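A-type flavoprotein (Giardia intestinalis, PDB 2Q9U) scavenges O2, probably by reducing it at a mu-oxo-diiron centre with electrons passed on from bound FMN. Local coordinates at residues 148-153 against 208-213; 202-207 against 244-249; 84-89 against 153-158. One frame throughout, in Å; residues are numbered along the deposited sequence.

Interaction 1: 148-153 against 208-213. With FMN (flavin mononucleotide), chain F; FEO (mu-oxo-diiron), chain G.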
loop_
_atom_site.group_PDB
_atom_site.type_symbol
_atom_site.label_atom_id
_atom_site.label_comp_id
_atom_site.label_asym_id
_atom_site.label_seq_id
_atom_site.Cartn_x
_atom_site.Cartn_y
_atom_site.Cartn_z
ATOM N N VAL A 148 3.662 -13.911 34.875
ATOM C CA VAL A 148 4.283 -12.612 34.590
ATOM C C VAL A 148 3.134 -11.627 34.266
ATOM O O VAL A 148 3.000 -11.185 33.141
ATOM C CB VAL A 148 5.361 -12.711 33.453
ATOM C CG1 VAL A 148 6.651 -13.516 33.915
ATOM C CG2 VAL A 148 4.779 -13.345 32.195
ATOM N N PRO A 149 2.276 -11.304 35.257
ATOM C CA PRO A 149 1.111 -10.470 34.927
ATOM C C PRO A 149 1.504 -9.115 34.348
ATOM O O PRO A 149 2.457 -8.497 34.811
ATOM C CB PRO A 149 0.406 -10.284 36.282
ATOM C CG PRO A 149 1.448 -10.573 37.304
ATOM C CD PRO A 149 2.283 -11.665 36.689
ATOM N N LEU A 150 0.765 -8.708 33.316
ATOM C CA LEU A 150 1.031 -7.522 32.506
ATOM C C LEU A 150 2.397 -7.553 31.821
ATOM O O LEU A 150 3.040 -6.518 31.641
ATOM C CB LEU A 150 0.776 -6.202 33.262
ATOM C CG LEU A 150 -0.679 -5.892 33.638
ATOM C CD1 LEU A 150 -0.711 -4.603 34.450
ATOM C CD2 LEU A 150 -1.621 -5.788 32.400
ATOM N N LEU A 151 2.818 -8.752 31.409
ATOM C CA LEU A 151 3.950 -8.907 30.499
ATOM C C LEU A 151 3.561 -9.895 29.397
ATOM O O LEU A 151 4.119 -10.995 29.334
ATOM C CB LEU A 151 5.217 -9.394 31.254
ATOM C CG LEU A 151 6.559 -9.275 30.515
ATOM C CD1 LEU A 151 6.908 -7.797 30.348
ATOM C CD2 LEU A 151 7.698 -10.025 31.286
ATOM N N HIS A 152 2.613 -9.516 28.526
ATOM C CA HIS A 152 1.982 -8.190 28.507
ATOM C C HIS A 152 0.476 -8.201 28.884
ATOM O O HIS A 152 -0.164 -7.134 28.892
ATOM C CB HIS A 152 2.159 -7.566 27.106
ATOM C CG HIS A 152 1.440 -8.319 26.040
ATOM N ND1 HIS A 152 0.283 -7.854 25.449
ATOM C CD2 HIS A 152 1.678 -9.541 25.498
ATOM C CE1 HIS A 152 -0.146 -8.745 24.569
ATOM N NE2 HIS A 152 0.680 -9.781 24.589
ATOM N N TRP A 153 -0.100 -9.383 29.156
ATOM C CA TRP A 153 -1.513 -9.461 29.590
ATOM C C TRP A 153 -1.585 -9.896 31.067
ATOM O O TRP A 153 -0.599 -10.462 31.580
ATOM C CB TRP A 153 -2.295 -10.432 28.692
ATOM C CG TRP A 153 -2.901 -9.797 27.470
ATOM C CD1 TRP A 153 -2.569 -8.581 26.904
ATOM C CD2 TRP A 153 -3.927 -10.354 26.639
ATOM N NE1 TRP A 153 -3.342 -8.353 25.795
ATOM C CE2 TRP A 153 -4.183 -9.420 25.605
ATOM C CE3 TRP A 153 -4.671 -11.538 26.681
ATOM C CZ2 TRP A 153 -5.142 -9.648 24.612
ATOM C CZ3 TRP A 153 -5.639 -11.761 25.688
ATOM C CH2 TRP A 153 -5.856 -10.823 24.677
ATOM N N SER A 208 8.151 -2.150 31.628
ATOM C CA SER A 208 9.544 -2.368 32.134
ATOM C C SER A 208 9.565 -2.880 33.574
ATOM O O SER A 208 10.407 -3.709 33.926
ATOM C CB SER A 208 10.418 -1.100 32.016
ATOM O OG SER A 208 9.817 -0.010 32.706
ATOM N N ALA A 209 8.625 -2.407 34.397
ATOM C CA ALA A 209 8.573 -2.824 35.802
ATOM C C ALA A 209 8.254 -4.325 35.871
ATOM O O ALA A 209 8.884 -5.086 36.630
ATOM C CB ALA A 209 7.541 -2.013 36.560
ATOM N N GLN A 210 7.319 -4.755 35.032
ATOM C CA GLN A 210 6.931 -6.163 34.977
ATOM C C GLN A 210 8.085 -7.014 34.443
ATOM O O GLN A 210 8.306 -8.118 34.920
ATOM C CB GLN A 210 5.648 -6.355 34.171
ATOM C CG GLN A 210 4.373 -5.739 34.831
ATOM C CD GLN A 210 4.188 -4.232 34.606
ATOM O OE1 GLN A 210 5.033 -3.547 34.006
ATOM N NE2 GLN A 210 3.053 -3.712 35.084
ATOM N N MET A 211 8.860 -6.477 33.500
ATOM C CA MET A 211 10.078 -7.162 33.033
ATOM C C MET A 211 11.153 -7.321 34.112
ATOM O O MET A 211 11.814 -8.377 34.177
ATOM C CB MET A 211 10.660 -6.491 31.778
ATOM C CG MET A 211 11.943 -7.182 31.240
ATOM S SD MET A 211 11.642 -8.881 30.654
ATOM C CE MET A 211 10.654 -8.520 29.189
ATOM N N ARG A 212 11.313 -6.290 34.951
ATOM C CA ARG A 212 12.253 -6.345 36.077
ATOM C C ARG A 212 11.887 -7.524 36.986
ATOM O O ARG A 212 12.764 -8.310 37.364
ATOM C CB ARG A 212 12.267 -5.024 36.861
ATOM C CG ARG A 212 13.074 -3.897 36.177
ATOM C CD ARG A 212 13.408 -2.744 37.151
ATOM N NE ARG A 212 12.215 -2.123 37.732
ATOM C CZ ARG A 212 11.476 -1.173 37.158
ATOM N NH1 ARG A 212 11.777 -0.703 35.956
ATOM N NH2 ARG A 212 10.419 -0.689 37.802
ATOM N N LYS A 213 10.585 -7.671 37.266
ATOM C CA LYS A 213 10.059 -8.753 38.133
ATOM C C LYS A 213 10.344 -10.113 37.519
ATOM O O LYS A 213 10.794 -11.046 38.193
ATOM C CB LYS A 213 8.541 -8.576 38.375
ATOM C CG LYS A 213 7.563 -9.713 37.866
ATOM C CD LYS A 213 7.021 -9.590 36.364
ATOM C CE LYS A 213 5.545 -9.906 36.209
ATOM N NZ LYS A 213 4.483 -8.857 36.667
HETATM N N1 FMN F . -6.804 -3.941 27.257
HETATM C C2 FMN F . -6.841 -2.987 28.230
HETATM O O2 FMN F . -7.821 -2.925 28.991
HETATM N N3 FMN F . -5.776 -2.119 28.384
HETATM C C4 FMN F . -4.678 -2.167 27.539
HETATM O O4 FMN F . -3.835 -1.279 27.645
HETATM C C4A FMN F . -4.639 -3.141 26.524
HETATM N N5 FMN F . -3.553 -3.268 25.664
HETATM C C5A FMN F . -3.569 -4.261 24.690
HETATM C C6 FMN F . -2.486 -4.401 23.815
HETATM C C7 FMN F . -2.484 -5.393 22.819
HETATM C C7M FMN F . -1.212 -5.624 22.047
HETATM C C8 FMN F . -3.566 -6.264 22.697
HETATM C C8M FMN F . -3.654 -7.270 21.577
HETATM C C9 FMN F . -4.645 -6.131 23.570
HETATM C C9A FMN F . -4.657 -5.137 24.566
HETATM N N10 FMN F . -5.743 -5.001 25.429
HETATM C C10 FMN F . -5.720 -4.033 26.410
HETATM C "C1'" FMN F . -6.936 -5.906 25.347
HETATM C "C2'" FMN F . -7.861 -5.548 24.186
HETATM O "O2'" FMN F . -8.504 -4.289 24.372
HETATM C "C3'" FMN F . -8.815 -6.736 24.044
HETATM O "O3'" FMN F . -8.077 -7.795 23.454
HETATM C "C4'" FMN F . -10.039 -6.473 23.191
HETATM O "O4'" FMN F . -10.956 -7.547 23.346
HETATM C "C5'" FMN F . -9.686 -6.357 21.713
HETATM O "O5'" FMN F . -10.822 -5.896 21.003
HETATM P P FMN F . -10.988 -6.314 19.477
HETATM O O1P FMN F . -12.036 -5.375 18.905
HETATM O O2P FMN F . -9.653 -6.135 18.813
HETATM O O3P FMN F . -11.434 -7.761 19.340
HETATM FE FE1 FEO G . 1.831 -13.330 20.804
HETATM FE FE2 FEO G . 0.356 -11.561 23.380
HETATM O O FEO G . 0.370 -12.953 21.871
#
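The packed part of this contact centres on Leu151. Its CG is anti to the backbone N (chi1 -165°), which carries both methyls onto helix 208-219. CD2 lies 3.9 Å from CE of Met211, and CD1 of Leu151 meets the same methyl almost as closely. The two side chains cross obliquely, and Met211 bends to bring its CE there. Leu204 touches both, and Tyr246 touches Met211. Next to this core, O of Leu150 is buried under CB and CG of Gln210 with no polar partner.

The outer part is more polar and more open to solvent. Val148 to Leu151 form a type II turn, closed by Leu151 N to Val148 O at 3.0 Å. Pro149 at its corner is exposed. Lys213 reaches along the turn, with CE 3.4 Å from CA of Val148, and NZ gives a 2.8 Å hydrogen bond to O of Pro149. The amine lies in the carbonyl plane, on a lone pair, with a C=O...N angle of 139°. CG of Gln210 sits 3.4 Å from the same Pro149 O.

Beyond a cis peptide the loop delivers His152, whose NE2 binds FE2 at 2.2 Å. Next to it, NE1 of Trp153 lies 3.4 Å from C9 of an FMN held by the second subunit. The lysine's charge is probably eased by the Pro149 carbonyl, and the apolar packing lies between that end and the iron ligand.

Interaction 2: 202-207 against 244-249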
loop_
_atom_site.group_PDB
_atom_site.type_symbol
_atom_site.label_atom_id
_atom_site.label_comp_id
_atom_site.label_asym_id
_atom_site.label_seq_id
_atom_site.Cartn_x
_atom_site.Cartn_y
_atom_site.Cartn_z
ATOM N N ASN A 202 7.323 -2.265 20.751
ATOM C CA ASN A 202 5.913 -2.183 20.321
ATOM C C ASN A 202 4.915 -2.898 21.201
ATOM O O ASN A 202 3.756 -2.521 21.233
ATOM C CB ASN A 202 5.743 -2.734 18.905
ATOM C CG ASN A 202 6.180 -1.739 17.851
ATOM O OD1 ASN A 202 5.390 -0.913 17.402
ATOM N ND2 ASN A 202 7.446 -1.816 17.456
ATOM N N ILE A 203 5.358 -3.952 21.874
ATOM C CA ILE A 203 4.441 -4.798 22.654
ATOM C C ILE A 203 4.668 -4.584 24.148
ATOM O O ILE A 203 3.711 -4.511 24.934
ATOM C CB ILE A 203 4.571 -6.291 22.270
ATOM C CG1 ILE A 203 4.467 -6.477 20.731
ATOM C CG2 ILE A 203 3.555 -7.171 23.071
ATOM C CD1 ILE A 203 3.189 -5.925 20.127
ATOM N N LEU A 204 5.931 -4.430 24.526
ATOM C CA LEU A 204 6.289 -4.446 25.936
ATOM C C LEU A 204 6.641 -3.088 26.499
ATOM O O LEU A 204 6.957 -2.977 27.695
ATOM C CB LEU A 204 7.448 -5.445 26.167
ATOM C CG LEU A 204 7.268 -6.911 25.705
ATOM C CD1 LEU A 204 8.588 -7.699 25.867
ATOM C CD2 LEU A 204 6.127 -7.635 26.412
ATOM N N GLY A 205 6.611 -2.060 25.651
ATOM C CA GLY A 205 7.263 -0.764 25.974
ATOM C C GLY A 205 6.846 -0.188 27.326
ATOM O O GLY A 205 7.656 0.423 28.025
ATOM N N LEU A 206 5.575 -0.367 27.685
ATOM C CA LEU A 206 5.029 0.204 28.921
ATOM C C LEU A 206 5.180 -0.731 30.143
ATOM O O LEU A 206 4.723 -0.382 31.253
ATOM C CB LEU A 206 3.547 0.590 28.751
ATOM C CG LEU A 206 2.468 -0.477 28.501
ATOM C CD1 LEU A 206 1.100 0.137 28.689
ATOM C CD2 LEU A 206 2.528 -1.103 27.091
ATOM N N PHE A 207 5.836 -1.875 29.942
ATOM C CA PHE A 207 5.892 -2.920 30.981
ATOM C C PHE A 207 7.303 -3.187 31.558
ATOM O O PHE A 207 7.619 -4.321 31.969
ATOM C CB PHE A 207 5.207 -4.200 30.479
ATOM C CG PHE A 207 3.735 -4.010 30.117
ATOM C CD1 PHE A 207 2.822 -3.537 31.065
ATOM C CD2 PHE A 207 3.270 -4.306 28.830
ATOM C CE1 PHE A 207 1.493 -3.359 30.758
ATOM C CE2 PHE A 207 1.938 -4.154 28.521
ATOM C CZ PHE A 207 1.044 -3.669 29.484
ATOM N N ALA A 244 20.480 -9.752 28.134
ATOM C CA ALA A 244 21.157 -8.460 28.431
ATOM C C ALA A 244 20.375 -7.239 27.931
ATOM O O ALA A 244 20.324 -6.214 28.625
ATOM C CB ALA A 244 22.554 -8.442 27.885
ATOM N N GLU A 245 19.766 -7.343 26.746
ATOM C CA GLU A 245 18.936 -6.247 26.216
ATOM C C GLU A 245 17.681 -6.015 27.071
ATOM O O GLU A 245 17.360 -4.870 27.417
ATOM C CB GLU A 245 18.552 -6.519 24.753
ATOM C CG GLU A 245 17.658 -5.410 24.100
ATOM C CD GLU A 245 18.366 -4.067 23.939
ATOM O OE1 GLU A 245 19.613 -4.047 23.883
ATOM O OE2 GLU A 245 17.674 -3.029 23.855
ATOM N N TYR A 246 16.938 -7.081 27.375
ATOM C CA TYR A 246 15.797 -6.955 28.288
ATOM C C TYR A 246 16.212 -6.354 29.639
ATOM O O TYR A 246 15.501 -5.514 30.219
ATOM C CB TYR A 246 15.152 -8.316 28.531
ATOM C CG TYR A 246 14.067 -8.718 27.585
ATOM C CD1 TYR A 246 13.495 -7.814 26.677
ATOM C CD2 TYR A 246 13.566 -10.020 27.625
ATOM C CE1 TYR A 246 12.478 -8.217 25.809
ATOM C CE2 TYR A 246 12.557 -10.426 26.790
ATOM C CZ TYR A 246 12.011 -9.529 25.882
ATOM O OH TYR A 246 10.998 -9.982 25.080
ATOM N N ASP A 247 17.360 -6.787 30.140
ATOM C CA ASP A 247 17.849 -6.272 31.432
ATOM C C ASP A 247 18.134 -4.765 31.387
ATOM O O ASP A 247 17.686 -4.023 32.267
ATOM C CB ASP A 247 19.090 -7.035 31.888
ATOM C CG ASP A 247 19.519 -6.634 33.295
ATOM O OD1 ASP A 247 18.689 -6.789 34.212
ATOM O OD2 ASP A 247 20.656 -6.127 33.464
ATOM N N ARG A 248 18.873 -4.322 30.370
ATOM C CA ARG A 248 19.147 -2.905 30.194
ATOM C C ARG A 248 17.843 -2.148 30.026
ATOM O O ARG A 248 17.596 -1.169 30.731
ATOM C CB ARG A 248 20.085 -2.642 29.009
ATOM C CG ARG A 248 21.564 -2.939 29.295
ATOM C CD ARG A 248 22.457 -2.523 28.105
ATOM N NE ARG A 248 21.991 -3.126 26.843
ATOM C CZ ARG A 248 22.455 -4.263 26.329
ATOM N NH1 ARG A 248 23.409 -4.948 26.961
ATOM N NH2 ARG A 248 21.960 -4.729 25.184
ATOM N N TRP A 249 16.983 -2.619 29.123
ATOM C CA TRP A 249 15.717 -1.924 28.889
ATOM C C TRP A 249 14.861 -1.826 30.154
ATOM O O TRP A 249 14.314 -0.759 30.443
ATOM C CB TRP A 249 14.915 -2.563 27.730
ATOM C CG TRP A 249 13.490 -2.095 27.744
ATOM C CD1 TRP A 249 13.039 -0.825 27.476
ATOM C CD2 TRP A 249 12.344 -2.873 28.098
ATOM N NE1 TRP A 249 11.671 -0.773 27.629
ATOM C CE2 TRP A 249 11.215 -2.012 28.018
ATOM C CE3 TRP A 249 12.153 -4.218 28.489
ATOM C CZ2 TRP A 249 9.911 -2.454 28.303
ATOM C CZ3 TRP A 249 10.842 -4.662 28.781
ATOM C CH2 TRP A 249 9.737 -3.775 28.687
HETATM O O HOH W 1 10.135 1.812 27.218
#
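Two apolar contacts start from Leu204. This residue has CG anti to its carbonyl carbon, beside the backbone N (chi1 -55°). Its CB lies 3.8 Å from CH2 of Trp249. Its CD1 comes to the outer end of the Tyr246 ring, 3.9 Å from CZ and 3.4 Å from OH of that tyrosine. The two side chains cross at about a right angle. The tyrosine hydroxyl has its polar partner in the backbone N of Phe173, and it meets CD1 of Leu204 by packing. Met211 of helix 208-219 also packs on Trp249.

These residues join two helices of the metallo-beta-lactamase-like domain, 189-204 and 236-250. A type I turn runs from Leu204 to Phe207, and Phe207 is the N-cap of helix 208-219. Phe207 N bonds to O of Leu204 at 2.7 Å, which helps hold the turn.

Carbonyl groups of this turn face the indole edge. Trp249 has CG anti to its backbone N (chi1 165°), and the six-membered ring points at the turn. O of Leu204 lies near the ring plane, 3.1 Å from CH2 of Trp249 and as close to CZ2. The carbon-bound hydrogens there probably give the oxygen a mildly favourable surface.

One water supplies the polar bridge. It donates to O of Gly205 and accepts from NE1 of Trp249, each at 3.0 Å. The water oxygen lies in the indole plane, so the ring N-H is used directly.

Interaction 3: 84-89 against 153-158. With FEO (mu-oxo-diiron), chain G; FMN (flavin mononucleotide), chain F.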
loop_
_atom_site.group_PDB
_atom_site.type_symbol
_atom_site.label_atom_id
_atom_site.label_comp_id
_atom_site.label_asym_id
_atom_site.label_seq_id
_atom_site.Cartn_x
_atom_site.Cartn_y
_atom_site.Cartn_z
ATOM N N ASN A 84 0.058 -20.619 28.182
ATOM C CA ASN A 84 0.795 -19.585 28.892
ATOM C C ASN A 84 0.074 -18.256 28.834
ATOM O O ASN A 84 0.421 -17.341 29.580
ATOM C CB ASN A 84 2.176 -19.404 28.234
ATOM C CG ASN A 84 3.122 -20.542 28.540
ATOM O OD1 ASN A 84 3.661 -21.197 27.624
ATOM N ND2 ASN A 84 3.335 -20.788 29.814
ATOM N N HIS A 85 -0.879 -18.127 27.903
ATOM C CA HIS A 85 -1.387 -16.795 27.474
ATOM C C HIS A 85 -2.664 -17.041 26.648
ATOM O O HIS A 85 -2.727 -18.005 25.895
ATOM C CB HIS A 85 -0.263 -16.138 26.658
ATOM C CG HIS A 85 -0.522 -14.740 26.171
ATOM N ND1 HIS A 85 -1.171 -13.771 26.904
ATOM C CD2 HIS A 85 -0.089 -14.125 25.044
ATOM C CE1 HIS A 85 -1.196 -12.638 26.216
ATOM N NE2 HIS A 85 -0.533 -12.821 25.088
ATOM N N ALA A 86 -3.685 -16.201 26.805
ATOM C CA ALA A 86 -4.972 -16.475 26.187
ATOM C C ALA A 86 -5.181 -15.706 24.873
ATOM O O ALA A 86 -6.204 -15.885 24.207
ATOM C CB ALA A 86 -6.109 -16.149 27.170
ATOM N N GLU A 87 -4.225 -14.845 24.509
ATOM C CA GLU A 87 -4.348 -14.073 23.268
ATOM C C GLU A 87 -4.508 -14.996 22.053
ATOM O O GLU A 87 -3.906 -16.092 21.999
ATOM C CB GLU A 87 -3.182 -13.076 23.091
ATOM C CG GLU A 87 -3.510 -11.957 22.069
ATOM C CD GLU A 87 -2.382 -10.988 21.905
ATOM O OE1 GLU A 87 -1.583 -10.859 22.858
ATOM O OE2 GLU A 87 -2.280 -10.386 20.810
ATOM N N GLY A 88 -5.348 -14.567 21.104
ATOM C CA GLY A 88 -5.711 -15.377 19.928
ATOM C C GLY A 88 -4.567 -15.984 19.128
ATOM O O GLY A 88 -4.683 -17.101 18.624
ATOM N N ASP A 89 -3.460 -15.263 19.005
ATOM C CA ASP A 89 -2.332 -15.779 18.246
ATOM C C ASP A 89 -1.742 -17.081 18.806
ATOM O O ASP A 89 -1.153 -17.845 18.055
ATOM C CB ASP A 89 -1.248 -14.724 17.989
ATOM C CG ASP A 89 -0.730 -14.056 19.265
ATOM O OD1 ASP A 89 -1.502 -13.849 20.217
ATOM O OD2 ASP A 89 0.468 -13.713 19.303
ATOM N N TRP A 153 -0.100 -9.383 29.156
ATOM C CA TRP A 153 -1.513 -9.461 29.590
ATOM C C TRP A 153 -1.585 -9.896 31.067
ATOM O O TRP A 153 -0.599 -10.462 31.580
ATOM C CB TRP A 153 -2.295 -10.432 28.692
ATOM C CG TRP A 153 -2.901 -9.797 27.470
ATOM C CD1 TRP A 153 -2.569 -8.581 26.904
ATOM C CD2 TRP A 153 -3.927 -10.354 26.639
ATOM N NE1 TRP A 153 -3.342 -8.353 25.795
ATOM C CE2 TRP A 153 -4.183 -9.420 25.605
ATOM C CE3 TRP A 153 -4.671 -11.538 26.681
ATOM C CZ2 TRP A 153 -5.142 -9.648 24.612
ATOM C CZ3 TRP A 153 -5.639 -11.761 25.688
ATOM C CH2 TRP A 153 -5.856 -10.823 24.677
ATOM N N PRO A 154 -2.735 -9.652 31.749
ATOM C CA PRO A 154 -2.920 -10.179 33.121
ATOM C C PRO A 154 -2.707 -11.691 33.227
ATOM O O PRO A 154 -2.225 -12.164 34.261
ATOM C CB PRO A 154 -4.379 -9.804 33.454
ATOM C CG PRO A 154 -4.619 -8.557 32.636
ATOM C CD PRO A 154 -3.913 -8.872 31.312
ATOM N N ASP A 155 -3.033 -12.439 32.164
ATOM C CA ASP A 155 -2.879 -13.912 32.158
ATOM C C ASP A 155 -1.500 -14.451 31.753
ATOM O O ASP A 155 -1.299 -15.683 31.724
ATOM C CB ASP A 155 -3.895 -14.531 31.190
ATOM C CG ASP A 155 -3.854 -13.884 29.822
ATOM O OD1 ASP A 155 -2.906 -14.121 29.058
ATOM O OD2 ASP A 155 -4.768 -13.088 29.527
ATOM N N SER A 156 -0.579 -13.566 31.365
ATOM C CA SER A 156 0.705 -13.991 30.788
ATOM C C SER A 156 1.523 -14.817 31.793
ATOM O O SER A 156 1.615 -14.469 32.973
ATOM C CB SER A 156 1.516 -12.793 30.280
ATOM O OG SER A 156 0.767 -12.106 29.277
ATOM N N THR A 157 2.103 -15.905 31.303
ATOM C CA THR A 157 2.800 -16.867 32.148
ATOM C C THR A 157 4.019 -17.348 31.368
ATOM O O THR A 157 3.977 -17.351 30.127
ATOM C CB THR A 157 1.880 -18.114 32.422
ATOM O OG1 THR A 157 0.530 -17.685 32.705
ATOM C CG2 THR A 157 2.408 -18.960 33.591
ATOM N N PHE A 158 5.083 -17.739 32.077
ATOM C CA PHE A 158 6.158 -18.566 31.513
ATOM C C PHE A 158 6.089 -19.986 32.109
ATOM O O PHE A 158 5.636 -20.171 33.252
ATOM C CB PHE A 158 7.552 -18.052 31.878
ATOM C CG PHE A 158 7.903 -16.675 31.375
ATOM C CD1 PHE A 158 7.182 -16.041 30.346
ATOM C CD2 PHE A 158 9.007 -16.009 31.939
ATOM C CE1 PHE A 158 7.566 -14.768 29.893
ATOM C CE2 PHE A 158 9.396 -14.728 31.487
ATOM C CZ PHE A 158 8.661 -14.115 30.450
HETATM FE FE1 FEO G . 1.831 -13.330 20.804
HETATM FE FE2 FEO G . 0.356 -11.561 23.380
HETATM O O FEO G . 0.370 -12.953 21.871
HETATM N N1 FMN F . -6.804 -3.941 27.257
HETATM C C2 FMN F . -6.841 -2.987 28.230
HETATM O O2 FMN F . -7.821 -2.925 28.991
HETATM N N3 FMN F . -5.776 -2.119 28.384
HETATM C C4 FMN F . -4.678 -2.167 27.539
HETATM O O4 FMN F . -3.835 -1.279 27.645
HETATM C C4A FMN F . -4.639 -3.141 26.524
HETATM N N5 FMN F . -3.553 -3.268 25.664
HETATM C C5A FMN F . -3.569 -4.261 24.690
HETATM C C6 FMN F . -2.486 -4.401 23.815
HETATM C C7 FMN F . -2.484 -5.393 22.819
HETATM C C7M FMN F . -1.212 -5.624 22.047
HETATM C C8 FMN F . -3.566 -6.264 22.697
HETATM C C8M FMN F . -3.654 -7.270 21.577
HETATM C C9 FMN F . -4.645 -6.131 23.570
HETATM C C9A FMN F . -4.657 -5.137 24.566
HETATM N N10 FMN F . -5.743 -5.001 25.429
HETATM C C10 FMN F . -5.720 -4.033 26.410
HETATM C "C1'" FMN F . -6.936 -5.906 25.347
HETATM C "C2'" FMN F . -7.861 -5.548 24.186
HETATM O "O2'" FMN F . -8.504 -4.289 24.372
HETATM C "C3'" FMN F . -8.815 -6.736 24.044
HETATM O "O3'" FMN F . -8.077 -7.795 23.454
HETATM C "C4'" FMN F . -10.039 -6.473 23.191
HETATM O "O4'" FMN F . -10.956 -7.547 23.346
HETATM C "C5'" FMN F . -9.686 -6.357 21.713
HETATM O "O5'" FMN F . -10.822 -5.896 21.003
HETATM P P FMN F . -10.988 -6.314 19.477
HETATM O O1P FMN F . -12.036 -5.375 18.905
HETATM O O2P FMN F . -9.653 -6.135 18.813
HETATM O O3P FMN F . -11.434 -7.761 19.340
#
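One face of the Trp153 indole carries both His85 and Glu87, and FMN lies at its edge. Both residues belong to the His-x-Glu-x-Asp-His iron-binding motif of flavodiiron proteins. His85 brings the CE1 edge of its imidazole to that face in an offset edge-to-face pair, with planes at 77° and the ring centroids 5.1 Å apart, measured to the five-membered ring. At the other end of the indole, CB of Glu87 stands 4.0 Å over the six-membered centroid in a CH-pi contact. The imidazole of His85 has the backbone N of Glu87 over its centre on one face, and OD1 of Asp155 at its edge.

His85 NE2 binds FE2 at 2.3 Å, and Glu87 OE1 binds the same iron at 2.1 Å. Asp89 OD2 takes FE1, also at 2.1 Å. OE2 of Glu87 is hydrogen-bonded to OH of Tyr267 of the second subunit.

Asp155 is a second-shell residue. Its OD1 accepts from His85 ND1 at 2.8 Å, nearly along the C-O axis, and from Ala86 N at 3.2 Å, from above the carboxylate plane. OD2 is hydrogen-bonded to ND1 of His115. Together with the iron bond at NE2, the ND1 bond should hold the ring's rotation, and it probably makes His85 a stronger iron donor. On strand 157-161, Thr157 N gives Asn84 O a weak bond of 2.8 Å, bent to 117° at the hydrogen.

In the fold
From the N terminus, 84-89 comes first, in the loop after strand 80-82. Interaction 3 closes the loop that runs from there to 153-158, joining the two sheets of the lactamase-like domain. Interaction 1 opens at 148-153, before interaction 3 has closed, so the two cross and share Trp153. It ends on helix 208-219. Interaction 2 opens at 202-207, within that second loop, and ends on helix 236-250, so it crosses interaction 1. Interactions 3 and 2 follow in series and do not touch. Interaction 1 links them: His152 shares FE2 with His85 and Glu87, while helix 208-219 packs on helix 236-250.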